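PDB 4B46: tubulin-like protein CetZ1 from Haloferax volcanii, which controls cell shape as a GTP-binding, tubulin-like cytoskeletal protein, and is essential for forming the rod-shaped cells needed for efficient swimming. Local coordinates for residues A[1-6]-A[28-33]; A[98-103]-A[128-133]; A[167-172]-A[181-186]. All blocks are in the same frame, centred on the assembly; numbering follows the deposited sequence.

Contact 1: residues A[1-6]-A[28-33]; sequences MKLAMI and AGIVRA
In both Leu-3 (chi1 -61°) and Met-5 (chi1 -65°) CG stands anti to the carbonyl carbon, and each side chain ends on methyls of the 28-33 segment. Leu-3 lies side by side with Ile-30, pointing the same way, its CD1 4.1 Å from Ile-30 CG2. The long, unbranched Met-5 runs extended beyond CG and crosses Val-31 at about a right angle, with CE 4.1 Å from Val-31 CG2. Val-16, Phe-19 and Val-20 of helix 9-26 pack on Met-5 and Val-31, so apolar residues suit this face. The helix connects the parallel strands 3-8 and 31-38 in a beta-alpha-beta unit of the Rossmann-like GTPase domain. On the other face Ala-4 CB meets Ala-33 CB at 4.4 Å, two short side chains, with Phe-101 against Ala-4 and Ile-93 against Ala-33. The backbone pairing starts with Leu-3 N to Ile-30 O (2.7 Å) and resumes with Met-5 N to Ala-33 O (2.8 Å). Between them a beta bulge shifts the register: Leu-3 O takes Arg-32 N at 2.9 Å and, weakly, Ala-33 N at 3.4 Å. Both polar ends find Glu-97: Lys-2 NZ bonds the backbone Glu-97 O, and Arg-32 NE forms a salt bridge with Glu-97 OE1.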
loop_
_atom_site.group_PDB
_atom_site.type_symbol
_atom_site.label_atom_id
_atom_site.label_comp_id
_atom_site.label_asym_id
_atom_site.label_seq_id
_atom_site.Cartn_x
_atom_site.Cartn_y
_atom_site.Cartn_z
ATOM N N MET A 1 -7.307 11.601 3.201
ATOM C CA MET A 1 -8.248 10.574 2.791
ATOM C C MET A 1 -8.514 9.601 3.945
ATOM O O MET A 1 -7.587 9.155 4.626
ATOM C CB MET A 1 -7.687 9.826 1.588
ATOM C CG MET A 1 -8.629 8.830 0.981
ATOM S SD MET A 1 -8.019 8.313 -0.616
ATOM C CE MET A 1 -9.272 7.129 -1.086
ATOM N N LYS A 2 -9.781 9.272 4.155
ATOM C CA LYS A 2 -10.179 8.419 5.268
ATOM C C LYS A 2 -10.254 6.971 4.819
ATOM O O LYS A 2 -11.010 6.647 3.899
ATOM C CB LYS A 2 -11.536 8.862 5.821
ATOM C CG LYS A 2 -11.504 10.241 6.439
ATOM C CD LYS A 2 -12.875 10.632 6.940
ATOM C CE LYS A 2 -13.827 10.893 5.785
ATOM N NZ LYS A 2 -15.233 11.062 6.269
ATOM N N LEU A 3 -9.470 6.106 5.464
ATOM C CA LEU A 3 -9.391 4.706 5.054
ATOM C C LEU A 3 -9.873 3.740 6.122
ATOM O O LEU A 3 -9.685 3.973 7.314
ATOM C CB LEU A 3 -7.950 4.329 4.676
ATOM C CG LEU A 3 -7.301 5.078 3.508
ATOM C CD1 LEU A 3 -5.853 4.646 3.327
ATOM C CD2 LEU A 3 -8.095 4.837 2.239
ATOM N N ALA A 4 -10.493 2.653 5.674
ATOM C CA ALA A 4 -10.644 1.455 6.492
ATOM C C ALA A 4 -9.521 0.485 6.121
ATOM O O ALA A 4 -9.528 -0.103 5.042
ATOM C CB ALA A 4 -12.002 0.824 6.254
ATOM N N MET A 5 -8.545 0.330 7.008
ATOM C CA MET A 5 -7.419 -0.549 6.741
ATOM C C MET A 5 -7.602 -1.932 7.351
ATOM O O MET A 5 -7.888 -2.054 8.543
ATOM C CB MET A 5 -6.137 0.041 7.308
ATOM C CG MET A 5 -5.712 1.327 6.672
ATOM S SD MET A 5 -3.922 1.512 6.851
ATOM C CE MET A 5 -3.751 3.077 5.990
ATOM N N ILE A 6 -7.417 -2.964 6.530
ATOM C CA ILE A 6 -7.420 -4.340 7.020
ATOM C C ILE A 6 -6.102 -5.017 6.681
ATOM O O ILE A 6 -5.768 -5.187 5.508
ATOM C CB ILE A 6 -8.578 -5.186 6.436
ATOM C CG1 ILE A 6 -9.929 -4.498 6.681
ATOM C CG2 ILE A 6 -8.572 -6.595 7.050
ATOM C CD1 ILE A 6 -10.495 -3.829 5.470
ATOM N N ALA A 28 -3.063 12.642 11.507
ATOM C CA ALA A 28 -3.254 12.754 10.066
ATOM C C ALA A 28 -4.692 12.474 9.626
ATOM O O ALA A 28 -5.090 12.845 8.521
ATOM C CB ALA A 28 -2.283 11.837 9.333
ATOM N N GLY A 29 -5.466 11.823 10.488
ATOM C CA GLY A 29 -6.859 11.532 10.190
ATOM C C GLY A 29 -7.067 10.497 9.095
ATOM O O GLY A 29 -8.125 10.447 8.478
ATOM N N ILE A 30 -6.062 9.662 8.857
ATOM C CA ILE A 30 -6.112 8.695 7.760
ATOM C C ILE A 30 -6.793 7.364 8.108
ATOM O O ILE A 30 -7.648 6.875 7.368
ATOM C CB ILE A 30 -4.701 8.374 7.262
ATOM C CG1 ILE A 30 -4.016 9.639 6.744
ATOM C CG2 ILE A 30 -4.740 7.308 6.177
ATOM C CD1 ILE A 30 -2.541 9.452 6.546
ATOM N N VAL A 31 -6.393 6.765 9.221
ATOM C CA VAL A 31 -6.887 5.435 9.571
ATOM C C VAL A 31 -8.158 5.549 10.400
ATOM O O VAL A 31 -8.111 5.604 11.633
ATOM C CB VAL A 31 -5.823 4.632 10.338
ATOM C CG1 VAL A 31 -6.231 3.167 10.439
ATOM C CG2 VAL A 31 -4.464 4.767 9.648
ATOM N N ARG A 32 -9.296 5.593 9.715
ATOM C CA ARG A 32 -10.579 5.765 10.382
ATOM C C ARG A 32 -10.985 4.464 11.065
ATOM O O ARG A 32 -11.716 4.460 12.064
ATOM C CB ARG A 32 -11.644 6.205 9.375
ATOM C CG ARG A 32 -13.010 6.460 9.990
ATOM C CD ARG A 32 -12.979 7.601 10.991
ATOM N NE ARG A 32 -14.179 7.627 11.829
ATOM C CZ ARG A 32 -14.196 7.355 13.132
ATOM N NH1 ARG A 32 -13.076 7.043 13.762
ATOM N NH2 ARG A 32 -15.337 7.403 13.808
ATOM N N ALA A 33 -10.499 3.352 10.522
ATOM C CA ALA A 33 -10.725 2.045 11.126
ATOM C C ALA A 33 -9.568 1.127 10.792
ATOM O O ALA A 33 -9.074 1.127 9.667
ATOM C CB ALA A 33 -12.016 1.443 10.623
#

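Contact 2: residues A[98-103]-A[128-133]; sequences VDAFLV and TEPVYG
Glu-129 reaches across to the start of strand 100-106, where the 98-103 and 128-133 segments form the parallel pair of a second beta-alpha-beta unit, joined through helix 111-126, in the GTPase domain. Its CB rests 4.0 Å from Asp-99 O, and CG lies 3.8 Å from Val-98 O. The chain then bends at chi2 (89°), which turns CD aside; the carboxylate beyond it comes beside Phe-101. OE1 comes to the edge of that ring, near its plane and 4.0 Å from CE1, with ring and carboxylate planes 75° apart; the ring hydrogens, slightly positive, would suit an anion at the edge. A water hydrogen-bonded to Glu-129 OE2 and to Val-98 O bridges the two segments, so a polar residue suits this partly exposed end of the sheet.

Further in, the pairing is regular. Pro-130 has no N-H to offer, yet its carbonyl accepts from Phe-101 N; Phe-101 O takes Tyr-132 N, and Tyr-132 O takes Val-103 N. Apolar side chains occupy both faces. Phe-101, which also stacks with Tyr-127, sets CD1 4.1 Å from Val-131 CG2, and Leu-123 of helix 111-126 covers Val-131 and Val-103. On the opposite face the Tyr-132 ring lies obliquely beside Ala-100, whose CB is 3.7 Å from Tyr-132 CE2; a methyl is small enough to let the ring come this close. Ile-220 and Leu-223 of helix 216-223 pack against the tyrosine. Leu-102 CG is anti to the backbone N (chi1 -178°), and its CD1 comes 3.8 Å from Tyr-132 CB. Where the strands run on, Gly-133 brings its CA to 3.3 Å from Val-103 O in a CA-H...O contact.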
loop_
_atom_site.group_PDB
_atom_site.type_symbol
_atom_site.label_atom_id
_atom_site.label_comp_id
_atom_site.label_asym_id
_atom_site.label_seq_id
_atom_site.Cartn_x
_atom_site.Cartn_y
_atom_site.Cartn_z
ATOM N N VAL A 98 -15.839 6.447 5.683
ATOM C CA VAL A 98 -14.585 6.210 4.969
ATOM C C VAL A 98 -14.712 6.449 3.468
ATOM O O VAL A 98 -15.779 6.256 2.878
ATOM C CB VAL A 98 -13.996 4.787 5.231
ATOM C CG1 VAL A 98 -14.071 4.444 6.711
ATOM C CG2 VAL A 98 -14.715 3.735 4.407
ATOM N N ASP A 99 -13.608 6.883 2.868
ATOM C CA ASP A 99 -13.519 7.110 1.429
ATOM C C ASP A 99 -13.197 5.829 0.668
ATOM O O ASP A 99 -13.582 5.674 -0.494
ATOM C CB ASP A 99 -12.440 8.157 1.129
ATOM C CG ASP A 99 -12.759 9.500 1.744
ATOM O OD1 ASP A 99 -13.909 9.957 1.577
ATOM O OD2 ASP A 99 -11.880 10.082 2.408
ATOM N N ALA A 100 -12.474 4.923 1.319
ATOM C CA ALA A 100 -12.069 3.683 0.669
ATOM C C ALA A 100 -11.606 2.637 1.671
ATOM O O ALA A 100 -11.266 2.965 2.807
ATOM C CB ALA A 100 -10.944 3.961 -0.358
ATOM N N PHE A 101 -11.602 1.378 1.233
ATOM C CA PHE A 101 -10.978 0.289 1.982
ATOM C C PHE A 101 -9.573 0.068 1.446
ATOM O O PHE A 101 -9.328 0.275 0.255
ATOM C CB PHE A 101 -11.771 -1.004 1.807
ATOM C CG PHE A 101 -13.093 -1.004 2.506
ATOM C CD1 PHE A 101 -14.225 -0.533 1.870
ATOM C CD2 PHE A 101 -13.197 -1.484 3.804
ATOM C CE1 PHE A 101 -15.450 -0.533 2.519
ATOM C CE2 PHE A 101 -14.411 -1.493 4.457
ATOM C CZ PHE A 101 -15.538 -1.022 3.817
ATOM N N LEU A 102 -8.653 -0.328 2.324
ATOM C CA LEU A 102 -7.318 -0.753 1.907
ATOM C C LEU A 102 -6.954 -2.100 2.548
ATOM O O LEU A 102 -6.833 -2.219 3.776
ATOM C CB LEU A 102 -6.264 0.301 2.249
ATOM C CG LEU A 102 -4.835 -0.027 1.815
ATOM C CD1 LEU A 102 -4.699 0.037 0.292
ATOM C CD2 LEU A 102 -3.828 0.901 2.481
ATOM N N VAL A 103 -6.784 -3.113 1.708
ATOM C CA VAL A 103 -6.414 -4.446 2.175
ATOM C C VAL A 103 -4.909 -4.608 2.015
ATOM O O VAL A 103 -4.373 -4.538 0.905
ATOM C CB VAL A 103 -7.173 -5.541 1.397
ATOM C CG1 VAL A 103 -6.756 -6.950 1.872
ATOM C CG2 VAL A 103 -8.673 -5.333 1.552
ATOM N N THR A 128 -19.932 -0.197 -1.684
ATOM C CA THR A 128 -19.789 0.531 -2.939
ATOM C C THR A 128 -18.603 1.497 -2.957
ATOM O O THR A 128 -18.301 2.076 -3.995
ATOM C CB THR A 128 -21.081 1.295 -3.304
ATOM O OG1 THR A 128 -21.496 2.092 -2.188
ATOM C CG2 THR A 128 -22.196 0.321 -3.650
ATOM N N GLU A 129 -17.941 1.685 -1.820
ATOM C CA GLU A 129 -16.718 2.492 -1.796
ATOM C C GLU A 129 -15.593 1.743 -2.522
ATOM O O GLU A 129 -15.630 0.519 -2.608
ATOM C CB GLU A 129 -16.280 2.787 -0.354
ATOM C CG GLU A 129 -17.193 3.737 0.417
ATOM C CD GLU A 129 -18.313 3.019 1.137
ATOM O OE1 GLU A 129 -18.407 1.780 1.003
ATOM O OE2 GLU A 129 -19.088 3.701 1.846
ATOM N N PRO A 130 -14.591 2.472 -3.045
ATOM C CA PRO A 130 -13.452 1.781 -3.679
ATOM C C PRO A 130 -12.733 0.845 -2.708
ATOM O O PRO A 130 -12.641 1.150 -1.518
ATOM C CB PRO A 130 -12.511 2.931 -4.067
ATOM C CG PRO A 130 -13.396 4.141 -4.172
ATOM C CD PRO A 130 -14.468 3.939 -3.123
ATOM N N VAL A 131 -12.239 -0.285 -3.213
ATOM C CA VAL A 131 -11.461 -1.216 -2.408
ATOM C C VAL A 131 -10.089 -1.366 -3.050
ATOM O O VAL A 131 -9.962 -1.879 -4.165
ATOM C CB VAL A 131 -12.144 -2.612 -2.302
ATOM C CG1 VAL A 131 -11.239 -3.622 -1.581
ATOM C CG2 VAL A 131 -13.532 -2.500 -1.614
ATOM N N TYR A 132 -9.068 -0.885 -2.358
ATOM C CA TYR A 132 -7.708 -0.970 -2.871
ATOM C C TYR A 132 -6.926 -2.038 -2.129
ATOM O O TYR A 132 -7.277 -2.422 -1.005
ATOM C CB TYR A 132 -6.990 0.376 -2.753
ATOM C CG TYR A 132 -7.733 1.510 -3.428
ATOM C CD1 TYR A 132 -8.051 1.451 -4.775
ATOM C CD2 TYR A 132 -8.132 2.625 -2.706
ATOM C CE1 TYR A 132 -8.743 2.486 -5.393
ATOM C CE2 TYR A 132 -8.811 3.663 -3.309
ATOM C CZ TYR A 132 -9.122 3.582 -4.651
ATOM O OH TYR A 132 -9.805 4.613 -5.255
ATOM N N GLY A 133 -5.885 -2.527 -2.787
ATOM C CA GLY A 133 -4.946 -3.464 -2.191
ATOM C C GLY A 133 -3.598 -2.785 -2.017
ATOM O O GLY A 133 -3.237 -1.888 -2.787
HETATM O O HOH W 1 -18.494 6.230 2.532
#

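Contact 3: residues A[167-172]-A[181-186]; sequences FDNDAW and GGYDEI. With GDP (guanosine-5'-diphosphate), chain B.
Tyr-183 lays one face of its ring against the guanine of GDP, the two planes nearly parallel, with C5 of the base 3.5 Å above the centre of the tyrosine ring. Its CE1 lies 3.5 Å from GDP C4, and its hydroxyl reaches the ribose, OH being 3.4 Å from C2'. A flat aromatic side chain suits a flat purine, and guanine is similarly covered by an aromatic residue in tubulin. Asn-169, an experimentally established GTP-binding residue, meets the base with both ends of its amide: ND2 donates to N3 at 3.0 Å in a nearly straight bond (170°), while OD1 accepts from N2 at 3.2 Å. A water bonded to Tyr-183 OH also accepts a weak bond from Asn-169 ND2. An alanine in place of Tyr-183 would remove the ring and hydroxyl, and would probably leave this face of the guanine less well held and the water without its hydroxyl partner. Ile-186 wedges between the base and Phe-167: its one methyl CG2 is 3.5 Å from both GDP N2 and Phe-167 CE1, while the other branch, CG1, lies against Trp-172 O. Glu-142 and Asn-187 also bond the nucleotide. Strand 163-168 is bonded through Phe-167 to Gly-135 and Leu-137 of strand 131-137, while helix 179-198 packs its Ile-190 on Phe-167 and its Glu-189 and Arg-193 on Trp-172.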
loop_
_atom_site.group_PDB
_atom_site.type_symbol
_atom_site.label_atom_id
_atom_site.label_comp_id
_atom_site.label_asym_id
_atom_site.label_seq_id
_atom_site.Cartn_x
_atom_site.Cartn_y
_atom_site.Cartn_z
ATOM N N PHE A 167 4.336 -2.626 -3.043
ATOM C CA PHE A 167 5.646 -2.375 -2.461
ATOM C C PHE A 167 6.458 -3.664 -2.576
ATOM O O PHE A 167 6.022 -4.721 -2.112
ATOM C CB PHE A 167 5.533 -1.924 -0.998
ATOM C CG PHE A 167 6.846 -1.506 -0.398
ATOM C CD1 PHE A 167 7.702 -2.448 0.157
ATOM C CD2 PHE A 167 7.230 -0.170 -0.403
ATOM C CE1 PHE A 167 8.922 -2.069 0.703
ATOM C CE2 PHE A 167 8.447 0.223 0.136
ATOM C CZ PHE A 167 9.295 -0.732 0.691
ATOM N N ASP A 168 7.630 -3.584 -3.202
ATOM C CA ASP A 168 8.450 -4.774 -3.437
ATOM C C ASP A 168 9.595 -4.863 -2.419
ATOM O O ASP A 168 10.569 -4.116 -2.517
ATOM C CB ASP A 168 8.997 -4.727 -4.875
ATOM C CG ASP A 168 9.656 -6.034 -5.313
ATOM O OD1 ASP A 168 9.822 -6.962 -4.485
ATOM O OD2 ASP A 168 10.004 -6.137 -6.509
ATOM N N ASN A 169 9.489 -5.773 -1.446
ATOM C CA ASN A 169 10.587 -5.974 -0.491
ATOM C C ASN A 169 11.927 -6.222 -1.169
ATOM O O ASN A 169 12.970 -5.867 -0.630
ATOM C CB ASN A 169 10.319 -7.154 0.451
ATOM C CG ASN A 169 9.315 -6.826 1.543
ATOM O OD1 ASN A 169 8.948 -5.663 1.753
ATOM N ND2 ASN A 169 8.871 -7.857 2.252
ATOM N N ASP A 170 11.913 -6.850 -2.340
ATOM C CA ASP A 170 13.179 -7.191 -2.990
ATOM C C ASP A 170 13.986 -5.940 -3.382
ATOM O O ASP A 170 15.216 -5.977 -3.440
ATOM C CB ASP A 170 12.952 -8.085 -4.211
ATOM C CG ASP A 170 14.245 -8.665 -4.749
ATOM O OD1 ASP A 170 14.991 -9.284 -3.962
ATOM O OD2 ASP A 170 14.522 -8.505 -5.957
ATOM N N ALA A 171 13.294 -4.837 -3.633
ATOM C CA ALA A 171 13.965 -3.594 -4.018
ATOM C C ALA A 171 14.425 -2.814 -2.795
ATOM O O ALA A 171 15.172 -1.850 -2.915
ATOM C CB ALA A 171 13.033 -2.726 -4.867
ATOM N N TRP A 172 13.956 -3.217 -1.620
ATOM C CA TRP A 172 14.224 -2.461 -0.405
ATOM C C TRP A 172 14.942 -3.297 0.663
ATOM O O TRP A 172 14.900 -2.972 1.850
ATOM C CB TRP A 172 12.918 -1.898 0.152
ATOM C CG TRP A 172 12.288 -0.878 -0.772
ATOM C CD1 TRP A 172 11.494 -1.128 -1.845
ATOM C CD2 TRP A 172 12.428 0.545 -0.693
ATOM N NE1 TRP A 172 11.129 0.055 -2.448
ATOM C CE2 TRP A 172 11.680 1.097 -1.752
ATOM C CE3 TRP A 172 13.113 1.405 0.169
ATOM C CZ2 TRP A 172 11.599 2.473 -1.976
ATOM C CZ3 TRP A 172 13.029 2.766 -0.048
ATOM C CH2 TRP A 172 12.275 3.288 -1.110
ATOM N N GLY A 181 14.791 -6.966 11.935
ATOM C CA GLY A 181 15.311 -5.608 11.969
ATOM C C GLY A 181 15.109 -4.936 10.628
ATOM O O GLY A 181 14.794 -3.747 10.557
ATOM N N GLY A 182 15.280 -5.712 9.562
ATOM C CA GLY A 182 15.059 -5.230 8.215
ATOM C C GLY A 182 13.606 -4.852 7.998
ATOM O O GLY A 182 13.315 -3.806 7.416
ATOM N N TYR A 183 12.692 -5.702 8.471
ATOM C CA TYR A 183 11.259 -5.444 8.320
ATOM C C TYR A 183 10.817 -4.188 9.067
ATOM O O TYR A 183 9.964 -3.449 8.578
ATOM C CB TYR A 183 10.414 -6.652 8.753
ATOM C CG TYR A 183 10.453 -7.815 7.780
ATOM C CD1 TYR A 183 10.497 -7.596 6.411
ATOM C CD2 TYR A 183 10.450 -9.131 8.233
ATOM C CE1 TYR A 183 10.529 -8.653 5.515
ATOM C CE2 TYR A 183 10.478 -10.194 7.343
ATOM C CZ TYR A 183 10.525 -9.943 5.985
ATOM O OH TYR A 183 10.564 -10.986 5.089
ATOM N N ASP A 184 11.397 -3.942 10.241
ATOM C CA ASP A 184 11.069 -2.734 11.003
ATOM C C ASP A 184 11.389 -1.470 10.214
ATOM O O ASP A 184 10.617 -0.513 10.218
ATOM C CB ASP A 184 11.822 -2.692 12.336
ATOM C CG ASP A 184 11.288 -3.689 13.343
ATOM O OD1 ASP A 184 10.196 -4.251 13.105
ATOM O OD2 ASP A 184 11.971 -3.915 14.368
ATOM N N GLU A 185 12.535 -1.463 9.543
ATOM C CA GLU A 185 12.916 -0.298 8.758
ATOM C C GLU A 185 12.107 -0.235 7.482
ATOM O O GLU A 185 11.661 0.841 7.087
ATOM C CB GLU A 185 14.425 -0.286 8.483
ATOM C CG GLU A 185 15.225 -0.198 9.767
ATOM C CD GLU A 185 16.720 -0.348 9.558
ATOM O OE1 GLU A 185 17.161 -0.492 8.396
ATOM O OE2 GLU A 185 17.455 -0.325 10.565
ATOM N N ILE A 186 11.882 -1.385 6.852
ATOM C CA ILE A 186 11.037 -1.418 5.656
ATOM C C ILE A 186 9.615 -0.930 5.944
ATOM O O ILE A 186 9.049 -0.139 5.175
ATOM C CB ILE A 186 10.999 -2.812 5.014
ATOM C CG1 ILE A 186 12.363 -3.144 4.396
ATOM C CG2 ILE A 186 9.898 -2.885 3.954
ATOM C CD1 ILE A 186 12.545 -4.619 4.025
HETATM P PB GDP B . 1.286 -14.918 6.339
HETATM O O1B GDP B . 1.114 -16.397 6.140
HETATM O O2B GDP B . 0.976 -14.487 7.755
HETATM O O3B GDP B . 0.411 -14.207 5.341
HETATM O O3A GDP B . 2.832 -14.661 6.019
HETATM P PA GDP B . 3.649 -13.369 6.489
HETATM O O1A GDP B . 2.808 -12.137 6.464
HETATM O O2A GDP B . 4.280 -13.626 7.829
HETATM O "O5'" GDP B . 4.801 -13.331 5.359
HETATM C "C5'" GDP B . 4.391 -13.144 4.002
HETATM C "C4'" GDP B . 5.443 -12.335 3.267
HETATM O "O4'" GDP B . 5.464 -11.007 3.762
HETATM C "C3'" GDP B . 6.847 -12.834 3.547
HETATM O "O3'" GDP B . 7.159 -13.829 2.581
HETATM C "C2'" GDP B . 7.722 -11.596 3.413
HETATM O "O2'" GDP B . 8.002 -11.327 2.037
HETATM C "C1'" GDP B . 6.807 -10.475 3.802
HETATM N N9 GDP B . 6.902 -9.978 5.181
HETATM C C8 GDP B . 6.779 -10.688 6.321
HETATM N N7 GDP B . 6.833 -9.861 7.399
HETATM C C5 GDP B . 6.956 -8.594 6.931
HETATM C C6 GDP B . 7.044 -7.235 7.506
HETATM O O6 GDP B . 7.022 -7.043 8.750
HETATM N N1 GDP B . 7.161 -6.213 6.649
HETATM C C2 GDP B . 7.196 -6.366 5.313
HETATM N N2 GDP B . 7.331 -5.268 4.532
HETATM N N3 GDP B . 7.110 -7.575 4.715
HETATM C C4 GDP B . 6.987 -8.689 5.467
HETATM O O HOH W 2 11.513 -9.945 2.557
#

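The three contacts follow one another along the chain, each closing before the next opens, and all reach the same sheet. Contacts 1 and 2 have centres 10 Å apart and touch, because strands 3-8 and 100-106 are neighbours: Ala-4 O probably bonds Leu-102 N, and Ala-4 CB packs on Phe-101 CD2. Contact 3 stands 23 Å from contact 1 and 24 Å from contact 2 between centres, one strand beyond 131-137. Contacts 1 and 2 thus form part of the parallel core of the GTPase domain, whereas contact 3 links strand 163-168 to helix 179-198 and holds the guanine there.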